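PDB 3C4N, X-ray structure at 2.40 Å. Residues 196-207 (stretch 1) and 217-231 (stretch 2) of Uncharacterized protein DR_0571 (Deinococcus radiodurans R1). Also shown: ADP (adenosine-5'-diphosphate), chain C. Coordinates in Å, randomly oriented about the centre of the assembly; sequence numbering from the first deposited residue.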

# COMPACT_ATOMS: atom_id res chain seq x y z
N GLU A 196 0.79 -15.99 9.64
CA GLU A 196 1.01 -17.12 10.53
C GLU A 196 2.01 -18.02 9.81
O GLU A 196 1.79 -18.37 8.65
CB GLU A 196 -0.29 -17.89 10.73
CG GLU A 196 -0.16 -19.15 11.54
CD GLU A 196 -1.33 -20.08 11.36
OE1 GLU A 196 -2.48 -19.58 11.29
OE2 GLU A 196 -1.12 -21.31 11.30
N LEU A 197 3.09 -18.38 10.48
CA LEU A 197 4.11 -19.22 9.86
C LEU A 197 3.74 -20.70 9.81
O LEU A 197 3.38 -21.30 10.81
CB LEU A 197 5.45 -19.06 10.59
CG LEU A 197 6.14 -17.69 10.57
CD1 LEU A 197 7.40 -17.77 11.41
CD2 LEU A 197 6.48 -17.27 9.16
N VAL A 198 3.83 -21.28 8.62
CA VAL A 198 3.53 -22.69 8.45
C VAL A 198 4.72 -23.33 7.75
O VAL A 198 5.50 -22.66 7.07
CB VAL A 198 2.24 -22.93 7.61
CG1 VAL A 198 1.04 -22.39 8.33
CG2 VAL A 198 2.38 -22.28 6.23
N PRO A 199 4.88 -24.64 7.91
CA PRO A 199 6.00 -25.31 7.26
C PRO A 199 5.99 -25.05 5.76
O PRO A 199 5.06 -25.45 5.06
CB PRO A 199 5.77 -26.78 7.60
CG PRO A 199 4.27 -26.86 7.74
CD PRO A 199 3.98 -25.62 8.54
N GLY A 200 7.01 -24.33 5.29
CA GLY A 200 7.12 -24.03 3.87
C GLY A 200 6.69 -22.65 3.40
O GLY A 200 7.29 -22.08 2.48
N GLY A 201 5.65 -22.10 4.02
CA GLY A 201 5.17 -20.80 3.62
C GLY A 201 4.48 -19.99 4.70
O GLY A 201 4.85 -20.05 5.88
N VAL A 202 3.48 -19.23 4.30
CA VAL A 202 2.75 -18.39 5.23
C VAL A 202 1.25 -18.55 5.04
O VAL A 202 0.79 -18.90 3.96
CB VAL A 202 3.14 -16.91 5.03
CG1 VAL A 202 2.54 -16.06 6.12
CG2 VAL A 202 4.66 -16.78 5.01
N ARG A 203 0.50 -18.34 6.12
CA ARG A 203 -0.95 -18.42 6.08
C ARG A 203 -1.41 -17.00 6.38
O ARG A 203 -1.04 -16.42 7.40
CB ARG A 203 -1.47 -19.38 7.14
CG ARG A 203 -2.99 -19.49 7.19
CD ARG A 203 -3.46 -20.38 8.34
NE ARG A 203 -2.86 -21.71 8.31
CZ ARG A 203 -3.01 -22.59 7.33
NH1 ARG A 203 -3.77 -22.28 6.27
NH2 ARG A 203 -2.42 -23.77 7.39
N LEU A 204 -2.21 -16.44 5.48
CA LEU A 204 -2.70 -15.08 5.61
C LEU A 204 -4.15 -15.01 6.05
O LEU A 204 -5.04 -15.57 5.40
CB LEU A 204 -2.56 -14.38 4.26
CG LEU A 204 -1.16 -14.52 3.66
CD1 LEU A 204 -1.19 -14.05 2.22
CD2 LEU A 204 -0.16 -13.73 4.49
N HIS A 205 -4.40 -14.30 7.15
CA HIS A 205 -5.75 -14.13 7.66
C HIS A 205 -6.23 -12.71 7.40
O HIS A 205 -5.46 -11.77 7.57
CB HIS A 205 -5.80 -14.42 9.16
CG HIS A 205 -5.28 -15.77 9.53
ND1 HIS A 205 -3.93 -16.07 9.55
CD2 HIS A 205 -5.92 -16.93 9.83
CE1 HIS A 205 -3.77 -17.34 9.84
NE2 HIS A 205 -4.96 -17.89 10.01
N ARG A 206 -7.49 -12.56 6.98
CA ARG A 206 -8.10 -11.25 6.71
C ARG A 206 -9.52 -11.20 7.25
O ARG A 206 -9.92 -12.05 8.05
CB ARG A 206 -8.13 -10.95 5.20
CG ARG A 206 -6.76 -11.06 4.53
CD ARG A 206 -6.63 -10.46 3.13
NE ARG A 206 -7.05 -11.34 2.09
CZ ARG A 206 -6.42 -11.91 1.06
NH1 ARG A 206 -5.13 -11.77 0.75
NH2 ARG A 206 -7.20 -12.65 0.31
N LEU A 207 -10.28 -10.20 6.79
CA LEU A 207 -11.68 -9.99 7.18
C LEU A 207 -12.40 -9.22 6.07
O LEU A 207 -11.98 -8.13 5.70
CB LEU A 207 -11.77 -9.20 8.49
CG LEU A 207 -11.25 -9.88 9.76
CD1 LEU A 207 -11.33 -8.93 10.96
CD2 LEU A 207 -12.07 -11.13 10.02
N VAL A 217 -16.44 -12.29 7.60
CA VAL A 217 -15.91 -13.64 7.77
C VAL A 217 -14.40 -13.67 7.51
O VAL A 217 -13.89 -12.90 6.71
CB VAL A 217 -16.60 -14.63 6.82
CG1 VAL A 217 -16.29 -14.26 5.37
CG2 VAL A 217 -16.15 -16.05 7.12
N HIS A 218 -13.71 -14.58 8.19
CA HIS A 218 -12.26 -14.74 8.04
C HIS A 218 -11.91 -15.25 6.64
O HIS A 218 -12.75 -15.83 5.95
CB HIS A 218 -11.71 -15.70 9.10
CG HIS A 218 -12.33 -17.07 9.07
ND1 HIS A 218 -11.79 -18.14 9.74
CD2 HIS A 218 -13.46 -17.53 8.48
CE1 HIS A 218 -12.55 -19.20 9.57
NE2 HIS A 218 -13.57 -18.86 8.80
N GLU A 219 -10.66 -15.05 6.23
CA GLU A 219 -10.21 -15.51 4.93
C GLU A 219 -8.77 -15.99 5.00
O GLU A 219 -7.83 -15.21 4.84
CB GLU A 219 -10.33 -14.41 3.88
CG GLU A 219 -11.74 -14.21 3.34
CD GLU A 219 -11.78 -13.20 2.19
OE1 GLU A 219 -10.96 -13.34 1.26
OE2 GLU A 219 -12.64 -12.29 2.22
N THR A 220 -8.61 -17.28 5.25
CA THR A 220 -7.30 -17.90 5.34
C THR A 220 -6.79 -18.16 3.93
O THR A 220 -7.54 -18.59 3.06
CB THR A 220 -7.38 -19.22 6.11
OG1 THR A 220 -7.65 -18.94 7.49
CG2 THR A 220 -6.09 -20.00 5.98
N ARG A 221 -5.50 -17.91 3.71
CA ARG A 221 -4.92 -18.10 2.39
C ARG A 221 -3.42 -18.38 2.52
O ARG A 221 -2.67 -17.52 2.96
CB ARG A 221 -5.14 -16.84 1.54
CG ARG A 221 -4.30 -16.76 0.28
CD ARG A 221 -4.30 -15.35 -0.32
NE ARG A 221 -3.27 -15.21 -1.35
CZ ARG A 221 -2.86 -14.05 -1.85
NH1 ARG A 221 -1.92 -14.03 -2.79
NH2 ARG A 221 -3.39 -12.91 -1.41
N GLN A 222 -3.00 -19.58 2.14
CA GLN A 222 -1.59 -19.92 2.22
C GLN A 222 -0.83 -19.50 0.96
O GLN A 222 -1.43 -19.32 -0.10
CB GLN A 222 -1.40 -21.42 2.44
CG GLN A 222 -1.92 -21.91 3.77
CD GLN A 222 -1.23 -23.19 4.20
OE1 GLN A 222 -1.25 -24.19 3.48
NE2 GLN A 222 -0.60 -23.16 5.36
N ILE A 223 0.48 -19.36 1.10
CA ILE A 223 1.36 -18.98 -0.00
C ILE A 223 2.77 -19.52 0.24
O ILE A 223 3.29 -19.45 1.35
CB ILE A 223 1.46 -17.43 -0.16
CG1 ILE A 223 1.89 -16.78 1.17
CG2 ILE A 223 0.13 -16.86 -0.61
CD1 ILE A 223 1.96 -15.26 1.14
N ARG A 224 3.39 -20.10 -0.79
CA ARG A 224 4.75 -20.61 -0.65
C ARG A 224 5.72 -19.44 -0.70
O ARG A 224 5.43 -18.40 -1.32
CB ARG A 224 5.12 -21.59 -1.77
CG ARG A 224 4.53 -22.99 -1.64
CD ARG A 224 5.12 -23.92 -2.71
NE ARG A 224 4.86 -23.42 -4.06
CZ ARG A 224 3.65 -23.41 -4.63
NH1 ARG A 224 2.61 -23.88 -3.96
NH2 ARG A 224 3.50 -22.91 -5.85
N ALA A 225 6.88 -19.63 -0.07
CA ALA A 225 7.92 -18.63 -0.00
C ALA A 225 9.28 -19.30 0.16
O ALA A 225 9.43 -20.21 0.98
CB ALA A 225 7.66 -17.70 1.16
N GLY A 226 10.27 -18.86 -0.61
CA GLY A 226 11.60 -19.43 -0.49
C GLY A 226 12.33 -18.85 0.71
O GLY A 226 13.17 -19.51 1.33
N VAL A 227 12.02 -17.60 1.02
CA VAL A 227 12.64 -16.93 2.15
C VAL A 227 11.60 -16.12 2.90
O VAL A 227 10.81 -15.39 2.29
CB VAL A 227 13.78 -15.97 1.70
CG1 VAL A 227 14.48 -15.40 2.93
CG2 VAL A 227 14.78 -16.70 0.81
N ILE A 228 11.60 -16.25 4.23
CA ILE A 228 10.66 -15.55 5.10
C ILE A 228 11.39 -14.73 6.17
O ILE A 228 12.09 -15.29 7.03
CB ILE A 228 9.73 -16.54 5.83
CG1 ILE A 228 8.86 -17.28 4.80
CG2 ILE A 228 8.89 -15.79 6.86
CD1 ILE A 228 8.00 -18.38 5.40
N ILE A 229 11.22 -13.42 6.12
CA ILE A 229 11.83 -12.51 7.08
C ILE A 229 10.78 -12.09 8.10
O ILE A 229 9.78 -11.46 7.76
CB ILE A 229 12.40 -11.26 6.38
CG1 ILE A 229 13.49 -11.69 5.39
CG2 ILE A 229 12.94 -10.28 7.40
CD1 ILE A 229 14.08 -10.56 4.62
N VAL A 230 11.02 -12.47 9.36
CA VAL A 230 10.13 -12.16 10.47
C VAL A 230 10.51 -10.84 11.13
O VAL A 230 11.36 -10.80 12.03
CB VAL A 230 10.18 -13.28 11.54
CG1 VAL A 230 9.36 -12.90 12.75
CG2 VAL A 230 9.67 -14.58 10.95
N ALA A 231 9.87 -9.77 10.67
CA ALA A 231 10.09 -8.42 11.18
C ALA A 231 8.85 -7.95 11.93
O ALA A 231 8.42 -6.81 11.74
CB ALA A 231 10.38 -7.48 10.03
PB ADP C . 9.93 -2.87 14.55
O1B ADP C . 10.89 -3.91 14.89
O2B ADP C . 10.32 -2.15 13.17
O3B ADP C . 9.86 -1.76 15.72
PA ADP C . 7.30 -2.66 14.82
O1A ADP C . 6.85 -3.15 16.13
O2A ADP C . 7.68 -1.09 14.95
O3A ADP C . 8.54 -3.53 14.28
O5' ADP C . 6.26 -2.94 13.64
C5' ADP C . 6.55 -4.19 13.10
C4' ADP C . 5.36 -4.73 12.35
O4' ADP C . 4.95 -6.12 12.24
C3' ADP C . 4.32 -4.02 13.17
O3' ADP C . 4.17 -2.68 12.69
C2' ADP C . 3.06 -4.87 13.04
O2' ADP C . 1.98 -4.08 12.50
C1' ADP C . 3.50 -6.04 12.12
N9 ADP C . 3.10 -7.34 12.55
C8 ADP C . 3.23 -7.82 13.86
N7 ADP C . 2.73 -9.04 13.92
C5 ADP C . 2.30 -9.41 12.69
C6 ADP C . 1.80 -10.61 12.10
N6 ADP C . 1.92 -11.84 12.77
N1 ADP C . 1.44 -10.60 10.80
C2 ADP C . 1.59 -9.51 10.04
N3 ADP C . 2.10 -8.42 10.49
C4 ADP C . 2.55 -8.32 11.81

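What does stretch 1 offer before its pairing with stretch 2 begins? Leu 197 meets the segment beyond the corner at Gly 226: its CD2 lies 3.6 Å from Ile 228 CG2 and its CD1 3.9 Å from Val 230 CG2, a purely apolar contact. A type II turn from Val 198 to Gly 201 then reverses the chain, and the backbone angles of Gly 200 suit glycine.

Why does Gly 201 fit so closely against stretch 2? Its CA sits 3.2 Å from Ile 223 O in a CA-H...O contact, and a CB here would point toward the neighbouring strand and clash with that oxygen.

How are the strands joined, and which side chains meet at Val 202 and Arg 203? Strands 201-205 and 221-225 run antiparallel. Val 202 and Ile 223 exchange two hydrogen bonds, Val 202 N to Ile 223 O at 3.0 Å and Ile 223 N to Val 202 O at 2.9 Å. Val 202, Leu 204 and Ile 223, all buried, lie on one face together with Arg 221, and there Val 202 CG2 touches Ile 228 CD1 at 3.7 Å. On the other face, Gln 222 NE2 lies over the Arg 203 guanidinium, 2.8 Å from Arg 203 NH2; both are donors, so no hydrogen bond forms.

What does Leu 204 add? Leu 204 N donates to Arg 221 O at 2.8 Å, while the return bond from Arg 221 N to Leu 204 O, 2.9 Å, is bent and weak. Its side chain meets Ile 223, Leu 204 CD1 to Ile 223 CD1 at 3.5 Å.

What happens as the strand ends? His 205 CD2 approaches Thr 220 OG1 at 3.5 Å. Arg 206 combines attraction and repulsion: its NH2 makes a long salt bridge to Glu 219 OE1 at 3.9 Å, yet its NH1 lies 3.0 Å from Arg 221 NH2, bringing like charges together.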